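Local atomic coordinates of excinuclease ABC, subunit A. (Deinococcus radiodurans, PDB entry 2VF7), a protein that probably acts as an ATP-hydrolysing, zinc-containing ABC-family protein that binds DNA and takes part in recognising damage during nucleotide excision repair. Residues E384-T392 with L405-H413; V524-G535 with S799-G810. The protein carries 1 engineered substitution. All coordinates share one frame; numbering follows the deposited sequence.

Contact 1: E384-T392 with L405-H413; sequences ELQRLRLAT and LDEPSAGLH
Q386 sets the two polar atoms of its amide against the N and O of D406 and grips that backbone with two hydrogen bonds. D406 N donates to Q386 OE1 at 2.9 Å, in the carbonyl plane and on a lone pair, while Q386 NE2 reaches D406 O at 3.1 Å in a nearly straight bond (173°). That second donor stands above the plane of the D406 carbonyl, although the oxygen lies in the plane of the glutamine amide. A chi1 of -164° swings CG away from the backbone N, and the extended chain then spans the gap to D406; glutamine suits because one flat group supplies both donor and acceptor, fixing its rotation.

R387 serves the turns that follow. Bent at chi3 (-93°), it brings the guanidinium edge-on to two carbonyls: NH2 lies 2.7 Å from A410 O in a strongly bent, weak bond, and a longer weak bond runs from NE to P408 O. L412 CG sits over one guanidinium face, 4.0 Å from R387 NE, with E384 N over the opposite one. G411 adopts positive phi in the type II turn S409-L412, a conformation easiest for a residue without a side chain.

Apolar packing is slight: L390 CD1 meets L405 CD2 at 3.8 Å, the two leucines crossing at about a right angle.

The sequences fit the helix behind an ABC signature motif and a Walker B strand running into its D-loop. L390, P408 and L412 also pack on helix 417-428, L405 and P408 on strand 433-437, and L388 and A391 on helix 345-365.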
loop_
_atom_site.group_PDB
_atom_site.type_symbol
_atom_site.label_atom_id
_atom_site.label_comp_id
_atom_site.label_asym_id
_atom_site.label_seq_id
_atom_site.Cartn_x
_atom_site.Cartn_y
_atom_site.Cartn_z
ATOM N N GLU A 384 6.207 -25.781 -7.850
ATOM C CA GLU A 384 4.953 -25.742 -8.582
ATOM C C GLU A 384 4.424 -24.310 -8.733
ATOM O O GLU A 384 4.176 -23.876 -9.863
ATOM C CB GLU A 384 3.912 -26.677 -7.963
ATOM C CG GLU A 384 3.889 -28.078 -8.627
ATOM C CD GLU A 384 3.063 -29.128 -7.864
ATOM O OE1 GLU A 384 2.686 -28.884 -6.702
ATOM O OE2 GLU A 384 2.809 -30.220 -8.427
ATOM N N LEU A 385 4.290 -23.578 -7.624
ATOM C CA LEU A 385 3.734 -22.219 -7.701
ATOM C C LEU A 385 4.643 -21.177 -8.309
ATOM O O LEU A 385 4.164 -20.166 -8.797
ATOM C CB LEU A 385 3.123 -21.712 -6.388
ATOM C CG LEU A 385 3.732 -21.824 -5.001
ATOM C CD1 LEU A 385 5.099 -21.163 -4.880
ATOM C CD2 LEU A 385 2.772 -21.164 -4.039
ATOM N N GLN A 386 5.945 -21.427 -8.299
ATOM C CA GLN A 386 6.882 -20.503 -8.914
ATOM C C GLN A 386 6.833 -20.678 -10.413
ATOM O O GLN A 386 7.123 -19.740 -11.136
ATOM C CB GLN A 386 8.307 -20.695 -8.386
ATOM C CG GLN A 386 9.236 -19.522 -8.702
ATOM C CD GLN A 386 10.622 -19.689 -8.148
ATOM O OE1 GLN A 386 11.451 -18.810 -8.291
ATOM N NE2 GLN A 386 10.882 -20.815 -7.498
ATOM N N ARG A 387 6.446 -21.880 -10.855
ATOM C CA ARG A 387 6.285 -22.229 -12.258
ATOM C C ARG A 387 4.956 -21.733 -12.807
ATOM O O ARG A 387 4.876 -21.342 -13.969
ATOM C CB ARG A 387 6.416 -23.750 -12.467
ATOM C CG ARG A 387 7.752 -24.204 -13.061
ATOM C CD ARG A 387 7.912 -25.726 -13.134
ATOM N NE ARG A 387 8.577 -26.269 -11.944
ATOM C CZ ARG A 387 8.156 -27.316 -11.234
ATOM N NH1 ARG A 387 7.062 -27.984 -11.580
ATOM N NH2 ARG A 387 8.845 -27.708 -10.171
ATOM N N LEU A 388 3.911 -21.768 -11.985
ATOM C CA LEU A 388 2.632 -21.151 -12.318
ATOM C C LEU A 388 2.687 -19.630 -12.320
ATOM O O LEU A 388 1.761 -18.973 -12.791
ATOM C CB LEU A 388 1.581 -21.538 -11.293
ATOM C CG LEU A 388 0.934 -22.920 -11.285
ATOM C CD1 LEU A 388 0.109 -23.017 -10.005
ATOM C CD2 LEU A 388 0.063 -23.165 -12.523
ATOM N N ARG A 389 3.733 -19.066 -11.728
ATOM C CA ARG A 389 3.881 -17.618 -11.669
ATOM C C ARG A 389 4.713 -17.140 -12.849
ATOM O O ARG A 389 4.493 -16.057 -13.389
ATOM C CB ARG A 389 4.478 -17.202 -10.343
ATOM C CG ARG A 389 3.954 -15.868 -9.901
ATOM C CD ARG A 389 3.385 -15.886 -8.492
ATOM N NE ARG A 389 4.250 -15.216 -7.519
ATOM C CZ ARG A 389 4.529 -13.906 -7.487
ATOM N NH1 ARG A 389 4.041 -13.070 -8.405
ATOM N NH2 ARG A 389 5.320 -13.431 -6.533
ATOM N N LEU A 390 5.657 -17.989 -13.237
ATOM C CA LEU A 390 6.428 -17.847 -14.446
ATOM C C LEU A 390 5.504 -17.838 -15.680
ATOM O O LEU A 390 5.596 -16.948 -16.532
ATOM C CB LEU A 390 7.429 -18.997 -14.522
ATOM C CG LEU A 390 8.582 -18.838 -15.505
ATOM C CD1 LEU A 390 9.375 -17.611 -15.146
ATOM C CD2 LEU A 390 9.496 -20.061 -15.560
ATOM N N ALA A 391 4.609 -18.823 -15.751
ATOM C CA ALA A 391 3.682 -18.968 -16.860
ATOM C C ALA A 391 2.810 -17.730 -16.993
ATOM O O ALA A 391 2.600 -17.232 -18.105
ATOM C CB ALA A 391 2.841 -20.198 -16.682
ATOM N N THR A 392 2.345 -17.206 -15.858
ATOM C CA THR A 392 1.435 -16.043 -15.838
ATOM C C THR A 392 2.106 -14.769 -16.354
ATOM O O THR A 392 1.458 -13.905 -16.958
ATOM C CB THR A 392 0.870 -15.812 -14.418
ATOM O OG1 THR A 392 0.220 -17.011 -13.976
ATOM C CG2 THR A 392 -0.132 -14.689 -14.408
ATOM N N LEU A 405 14.344 -15.093 -9.524
ATOM C CA LEU A 405 13.880 -16.458 -9.302
ATOM C C LEU A 405 14.790 -17.255 -8.341
ATOM O O LEU A 405 16.011 -17.061 -8.306
ATOM C CB LEU A 405 13.700 -17.191 -10.643
ATOM C CG LEU A 405 12.707 -16.679 -11.705
ATOM C CD1 LEU A 405 13.424 -16.066 -12.896
ATOM C CD2 LEU A 405 11.875 -17.828 -12.229
ATOM N N ASP A 406 14.183 -18.141 -7.562
ATOM C CA ASP A 406 14.940 -18.974 -6.610
ATOM C C ASP A 406 14.712 -20.464 -6.847
ATOM O O ASP A 406 13.762 -21.042 -6.320
ATOM C CB ASP A 406 14.611 -18.616 -5.161
ATOM C CG ASP A 406 15.265 -19.570 -4.167
ATOM O OD1 ASP A 406 14.531 -20.402 -3.595
ATOM O OD2 ASP A 406 16.512 -19.517 -3.981
ATOM N N GLU A 407 15.590 -21.062 -7.653
ATOM C CA GLU A 407 15.500 -22.465 -8.050
ATOM C C GLU A 407 14.157 -22.855 -8.656
ATOM O O GLU A 407 13.338 -23.494 -8.005
ATOM C CB GLU A 407 15.870 -23.386 -6.891
ATOM C CG GLU A 407 17.355 -23.523 -6.702
ATOM C CD GLU A 407 17.704 -24.560 -5.656
ATOM O OE1 GLU A 407 18.163 -24.154 -4.559
ATOM O OE2 GLU A 407 17.508 -25.773 -5.927
ATOM N N PRO A 408 13.935 -22.487 -9.926
ATOM C CA PRO A 408 12.688 -22.814 -10.606
ATOM C C PRO A 408 12.665 -24.258 -11.109
ATOM O O PRO A 408 11.623 -24.753 -11.604
ATOM C CB PRO A 408 12.663 -21.811 -11.773
ATOM C CG PRO A 408 13.924 -20.930 -11.592
ATOM C CD PRO A 408 14.848 -21.721 -10.796
ATOM N N SER A 409 13.808 -24.924 -10.977
ATOM C CA SER A 409 13.963 -26.319 -11.363
ATOM C C SER A 409 13.761 -27.259 -10.180
ATOM O O SER A 409 13.911 -28.469 -10.319
ATOM C CB SER A 409 15.363 -26.528 -11.897
ATOM O OG SER A 409 16.274 -26.028 -10.944
ATOM N N ALA A 410 13.447 -26.703 -9.015
ATOM C CA ALA A 410 13.157 -27.516 -7.844
ATOM C C ALA A 410 11.873 -28.297 -8.099
ATOM O O ALA A 410 10.825 -27.703 -8.390
ATOM C CB ALA A 410 13.016 -26.648 -6.616
ATOM N N GLY A 411 11.968 -29.626 -7.998
ATOM C CA GLY A 411 10.836 -30.511 -8.236
ATOM C C GLY A 411 10.682 -30.866 -9.695
ATOM O O GLY A 411 9.745 -31.573 -10.074
ATOM N N LEU A 412 11.600 -30.373 -10.517
ATOM C CA LEU A 412 11.596 -30.682 -11.923
ATOM C C LEU A 412 12.436 -31.902 -12.217
ATOM O O LEU A 412 13.570 -32.023 -11.731
ATOM C CB LEU A 412 12.125 -29.506 -12.763
ATOM C CG LEU A 412 11.189 -28.759 -13.714
ATOM C CD1 LEU A 412 11.980 -28.258 -14.870
ATOM C CD2 LEU A 412 10.111 -29.676 -14.220
ATOM N N HIS A 413 11.863 -32.781 -13.038
ATOM C CA HIS A 413 12.556 -33.907 -13.640
ATOM C C HIS A 413 13.516 -33.439 -14.737
ATOM O O HIS A 413 13.182 -32.500 -15.457
ATOM C CB HIS A 413 11.524 -34.826 -14.279
ATOM C CG HIS A 413 12.045 -36.192 -14.587
ATOM N ND1 HIS A 413 12.019 -37.217 -13.667
ATOM C CD2 HIS A 413 12.622 -36.698 -15.699
ATOM C CE1 HIS A 413 12.544 -38.300 -14.208
ATOM N NE2 HIS A 413 12.923 -38.009 -15.437
#

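Contact 2: V524-G535 with S799-G810. With ADP (adenosine-5'-diphosphate), chain D.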
loop_
_atom_site.group_PDB
_atom_site.type_symbol
_atom_site.label_atom_id
_atom_site.label_comp_id
_atom_site.label_asym_id
_atom_site.label_seq_id
_atom_site.Cartn_x
_atom_site.Cartn_y
_atom_site.Cartn_z
ATOM N N VAL A 524 17.467 -50.447 3.992
ATOM C CA VAL A 524 18.050 -50.030 2.712
ATOM C C VAL A 524 17.495 -48.647 2.374
ATOM O O VAL A 524 16.476 -48.225 2.928
ATOM C CB VAL A 524 17.690 -51.065 1.598
ATOM C CG1 VAL A 524 18.094 -50.601 0.245
ATOM C CG2 VAL A 524 18.365 -52.405 1.883
ATOM N N MET A 525 18.185 -47.933 1.491
ATOM C CA MET A 525 17.755 -46.613 1.042
ATOM C C MET A 525 17.152 -46.624 -0.391
ATOM O O MET A 525 17.819 -47.032 -1.348
ATOM C CB MET A 525 18.914 -45.620 1.201
ATOM C CG MET A 525 19.146 -44.737 0.019
ATOM S SD MET A 525 19.164 -43.011 0.459
ATOM C CE MET A 525 17.952 -42.376 -0.718
ATOM N N THR A 526 15.892 -46.176 -0.498
ATOM C CA THR A 526 15.134 -46.127 -1.762
ATOM C C THR A 526 14.834 -44.693 -2.211
ATOM O O THR A 526 14.445 -43.839 -1.410
ATOM C CB THR A 526 13.764 -46.886 -1.667
ATOM O OG1 THR A 526 13.949 -48.186 -1.114
ATOM C CG2 THR A 526 13.110 -47.048 -3.047
ATOM N N SER A 527 15.022 -44.453 -3.509
ATOM C CA SER A 527 14.635 -43.217 -4.179
ATOM C C SER A 527 13.354 -43.436 -4.969
ATOM O O SER A 527 13.253 -44.354 -5.766
ATOM C CB SER A 527 15.751 -42.761 -5.128
ATOM O OG SER A 527 16.864 -42.251 -4.410
ATOM N N VAL A 528 12.372 -42.578 -4.760
ATOM C CA VAL A 528 11.141 -42.632 -5.540
ATOM C C VAL A 528 11.125 -41.500 -6.581
ATOM O O VAL A 528 10.896 -40.322 -6.257
ATOM C CB VAL A 528 9.913 -42.583 -4.631
ATOM C CG1 VAL A 528 8.654 -42.637 -5.452
ATOM C CG2 VAL A 528 9.964 -43.746 -3.612
ATOM N N THR A 529 11.352 -41.889 -7.833
ATOM C CA THR A 529 11.510 -40.968 -8.938
ATOM C C THR A 529 10.332 -40.968 -9.934
ATOM O O THR A 529 9.428 -41.791 -9.844
ATOM C CB THR A 529 12.852 -41.239 -9.689
ATOM O OG1 THR A 529 12.770 -42.478 -10.389
ATOM C CG2 THR A 529 14.016 -41.323 -8.731
ATOM N N GLY A 530 10.362 -40.045 -10.892
ATOM C CA GLY A 530 9.241 -39.849 -11.811
ATOM C C GLY A 530 8.994 -38.389 -12.143
ATOM O O GLY A 530 9.459 -37.489 -11.427
ATOM N N VAL A 531 8.272 -38.167 -13.245
ATOM C CA VAL A 531 7.845 -36.845 -13.758
ATOM C C VAL A 531 7.023 -36.046 -12.717
ATOM O O VAL A 531 6.433 -36.638 -11.803
ATOM C CB VAL A 531 7.046 -37.067 -15.104
ATOM C CG1 VAL A 531 5.805 -36.201 -15.228
ATOM C CG2 VAL A 531 7.957 -36.941 -16.327
ATOM N N SER A 532 6.998 -34.709 -12.834
ATOM C CA SER A 532 6.187 -33.882 -11.938
ATOM C C SER A 532 4.724 -34.212 -12.176
ATOM O O SER A 532 4.286 -34.335 -13.320
ATOM C CB SER A 532 6.413 -32.391 -12.164
ATOM O OG SER A 532 7.787 -32.093 -12.337
ATOM N N GLY A 533 3.972 -34.357 -11.092
ATOM C CA GLY A 533 2.559 -34.724 -11.195
ATOM C C GLY A 533 2.312 -36.203 -11.439
ATOM O O GLY A 533 1.177 -36.604 -11.695
ATOM N N SER A 534 3.378 -37.002 -11.362
ATOM C CA SER A 534 3.305 -38.470 -11.465
ATOM C C SER A 534 2.515 -39.098 -10.336
ATOM O O SER A 534 1.543 -39.802 -10.587
ATOM C CB SER A 534 4.701 -39.072 -11.446
ATOM O OG SER A 534 5.394 -38.736 -12.624
ATOM N N GLY A 535 2.949 -38.870 -9.094
ATOM C CA GLY A 535 2.286 -39.452 -7.930
ATOM C C GLY A 535 3.199 -39.889 -6.801
ATOM O O GLY A 535 2.748 -40.495 -5.842
ATOM N N SER A 799 21.552 -44.577 -4.416
ATOM C CA SER A 799 20.569 -45.370 -3.676
ATOM C C SER A 799 20.938 -46.845 -3.722
ATOM O O SER A 799 21.895 -47.220 -4.405
ATOM C CB SER A 799 19.189 -45.174 -4.281
ATOM O OG SER A 799 18.853 -43.806 -4.231
ATOM N N ASP A 800 20.186 -47.673 -2.990
ATOM C CA ASP A 800 20.297 -49.146 -3.064
ATOM C C ASP A 800 19.174 -49.775 -3.898
ATOM O O ASP A 800 19.325 -50.890 -4.411
ATOM C CB ASP A 800 20.288 -49.757 -1.663
ATOM C CG ASP A 800 21.400 -49.227 -0.783
ATOM O OD1 ASP A 800 22.569 -49.518 -1.104
ATOM O OD2 ASP A 800 21.120 -48.528 0.222
ATOM N N TRP A 801 18.053 -49.053 -4.004
ATOM C CA TRP A 801 16.865 -49.454 -4.771
ATOM C C TRP A 801 16.189 -48.203 -5.373
ATOM O O TRP A 801 16.466 -47.086 -4.924
ATOM C CB TRP A 801 15.899 -50.209 -3.858
ATOM C CG TRP A 801 14.819 -50.974 -4.568
ATOM C CD1 TRP A 801 13.531 -50.571 -4.755
ATOM C CD2 TRP A 801 14.928 -52.271 -5.179
ATOM N NE1 TRP A 801 12.831 -51.516 -5.436
ATOM C CE2 TRP A 801 13.657 -52.582 -5.712
ATOM C CE3 TRP A 801 15.972 -53.203 -5.321
ATOM C CZ2 TRP A 801 13.398 -53.788 -6.393
ATOM C CZ3 TRP A 801 15.712 -54.406 -5.993
ATOM C CH2 TRP A 801 14.439 -54.679 -6.527
ATOM N N VAL A 802 15.339 -48.378 -6.393
ATOM C CA VAL A 802 14.645 -47.255 -7.067
ATOM C C VAL A 802 13.227 -47.626 -7.514
ATOM O O VAL A 802 13.005 -48.704 -8.056
ATOM C CB VAL A 802 15.433 -46.695 -8.307
ATOM C CG1 VAL A 802 14.639 -45.601 -9.013
ATOM C CG2 VAL A 802 16.816 -46.168 -7.921
ATOM N N LEU A 803 12.279 -46.717 -7.286
ATOM C CA LEU A 803 10.889 -46.869 -7.732
ATOM C C LEU A 803 10.494 -45.762 -8.713
ATOM O O LEU A 803 10.282 -44.612 -8.322
ATOM C CB LEU A 803 9.930 -46.856 -6.531
ATOM C CG LEU A 803 9.432 -48.158 -5.883
ATOM C CD1 LEU A 803 10.557 -48.993 -5.303
ATOM C CD2 LEU A 803 8.455 -47.812 -4.780
ATOM N N ASP A 804 10.396 -46.108 -9.986
ATOM C CA ASP A 804 10.021 -45.134 -11.001
ATOM C C ASP A 804 8.508 -45.115 -11.139
ATOM O O ASP A 804 7.892 -46.130 -11.433
ATOM C CB ASP A 804 10.681 -45.456 -12.344
ATOM C CG ASP A 804 10.681 -44.281 -13.280
ATOM O OD1 ASP A 804 11.069 -43.187 -12.840
ATOM O OD2 ASP A 804 10.320 -44.433 -14.463
ATOM N N ILE A 805 7.913 -43.954 -10.916
ATOM C CA ILE A 805 6.472 -43.834 -10.854
ATOM C C ILE A 805 5.909 -43.193 -12.106
ATOM O O ILE A 805 6.502 -42.263 -12.659
ATOM C CB ILE A 805 6.030 -43.069 -9.585
ATOM C CG1 ILE A 805 6.366 -43.881 -8.319
ATOM C CG2 ILE A 805 4.544 -42.717 -9.631
ATOM C CD1 ILE A 805 5.897 -45.368 -8.313
ATOM N N GLY A 806 4.774 -43.752 -12.541
ATOM C CA GLY A 806 3.907 -43.271 -13.637
ATOM C C GLY A 806 4.630 -42.828 -14.880
ATOM O O GLY A 806 5.685 -42.188 -14.769
ATOM N N PRO A 807 4.080 -43.152 -16.070
ATOM C CA PRO A 807 4.668 -42.680 -17.330
ATOM C C PRO A 807 4.746 -41.154 -17.355
ATOM O O PRO A 807 5.840 -40.589 -17.353
ATOM C CB PRO A 807 3.693 -43.195 -18.400
ATOM C CG PRO A 807 2.993 -44.323 -17.775
ATOM C CD PRO A 807 2.892 -43.986 -16.295
ATOM N N GLY A 808 3.593 -40.494 -17.333
ATOM C CA GLY A 808 3.535 -39.038 -17.358
ATOM C C GLY A 808 2.928 -38.460 -16.099
ATOM O O GLY A 808 3.030 -39.038 -15.023
ATOM N N ALA A 809 2.295 -37.305 -16.247
ATOM C CA ALA A 809 1.682 -36.620 -15.140
ATOM C C ALA A 809 0.184 -36.849 -15.143
ATOM O O ALA A 809 -0.392 -37.149 -16.184
ATOM C CB ALA A 809 1.983 -35.150 -15.235
ATOM N N GLY A 810 -0.438 -36.699 -13.974
ATOM C CA GLY A 810 -1.897 -36.728 -13.832
ATOM C C GLY A 810 -2.555 -38.021 -14.274
ATOM O O GLY A 810 -2.235 -39.091 -13.756
HETATM P PB ADP D . 4.379 -35.441 -7.869
HETATM O O1B ADP D . 4.657 -34.076 -8.443
HETATM O O2B ADP D . 4.567 -35.589 -6.386
HETATM O O3B ADP D . 5.050 -36.514 -8.683
HETATM P PA ADP D . 1.641 -35.612 -6.921
HETATM O O1A ADP D . 1.233 -34.194 -6.680
HETATM O O2A ADP D . 2.026 -36.499 -5.781
HETATM O O3A ADP D . 2.785 -35.684 -8.062
HETATM O "O5'" ADP D . 0.333 -36.291 -7.583
HETATM C "C5'" ADP D . -0.009 -36.082 -8.947
HETATM C "C4'" ADP D . -1.506 -35.963 -9.179
HETATM O "O4'" ADP D . -2.223 -35.860 -7.952
HETATM C "C3'" ADP D . -1.761 -34.668 -9.929
HETATM O "O3'" ADP D . -2.799 -34.867 -10.886
HETATM C "C2'" ADP D . -2.203 -33.695 -8.852
HETATM O "O2'" ADP D . -3.007 -32.613 -9.343
HETATM C "C1'" ADP D . -2.923 -34.604 -7.874
HETATM N N9 ADP D . -2.880 -34.034 -6.505
HETATM C C8 ADP D . -1.829 -34.092 -5.655
HETATM N N7 ADP D . -2.103 -33.486 -4.477
HETATM C C5 ADP D . -3.367 -33.015 -4.577
HETATM C C6 ADP D . -4.296 -32.264 -3.694
HETATM N N6 ADP D . -3.902 -31.892 -2.450
HETATM N N1 ADP D . -5.532 -31.970 -4.166
HETATM C C2 ADP D . -5.929 -32.328 -5.409
HETATM N N3 ADP D . -5.138 -33.013 -6.264
HETATM C C4 ADP D . -3.873 -33.378 -5.912
HETATM O O HOH W 1 8.006 -40.965 -14.530
#
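W801 presents the edge of its indole to T526 and L803: T526 CG2 lies in the ring plane, 3.9 Å from W801 CD1, and L803 CD1 is also at the rim. The ring meets W502 edge-to-face, and P521 packs against it too. The other flat group, the D800 carboxylate, divides its oxygens: OD2 accepts M525 N at 3.3 Å through its anti lone pair, whereas OD1 takes H494 NE2 and R497 N. Replacing D800 by an alanine would probably leave M525 N, H494 NE2 and R497 N without the carboxylate that joins them.

Strands 525-529 and 801-805 run parallel. Their ladder includes L803 N to S527 O (3.0 Å), T529 N to L803 O and I805 N to T529 O. T526, V528, W801 and L803 occupy one face, where branched and aromatic side chains fill the packing. On the other, small S527 lets its OG hydrogen-bond S799 OG at 2.5 Å.

A side chain at G530 would clash with I805 O, and one at G533 would crowd A809 CB, hence glycine at both. Water 1 bridges V531 N and G806 O, and G810 N donates to G533 O at 2.8 Å in a nearly straight bond.

Strand 525-529, the loop to G535 and the helix that follows form a P-loop (Walker A) in an ABC nucleotide-binding fold. Its backbone amides hold the ADP beta-phosphate: G533 N binds O1B at 2.8 Å and G535 N binds O3B at 3.2 Å. K536 NZ, S537 N and T538 OG1 also hydrogen-bond the ADP.

How the contacts relate
Contact 1 closes before contact 2 opens along the chain, yet the two meet in space, their centres 20 Å apart. The turn that ends 405-413 lies against the P-loop of 524-535: G411 O is 3.0 Å from S532 OG, a probable hydrogen bond, L412 CD2 packs 3.8 Å from S532 OG, and H413 ND1 approaches G530 O at 3.4 Å. Each contact belongs to a different ATPase half, as in the head-to-tail pairing of ABC proteins. In the conformer given, the D406 side chain comes within about 6 Å of one ADP, beside S50. The side chains of R387 and Y370 approach to about 5 Å; Y370 borders the second ADP, whose beta-phosphate meets the P-loop amides of contact 2.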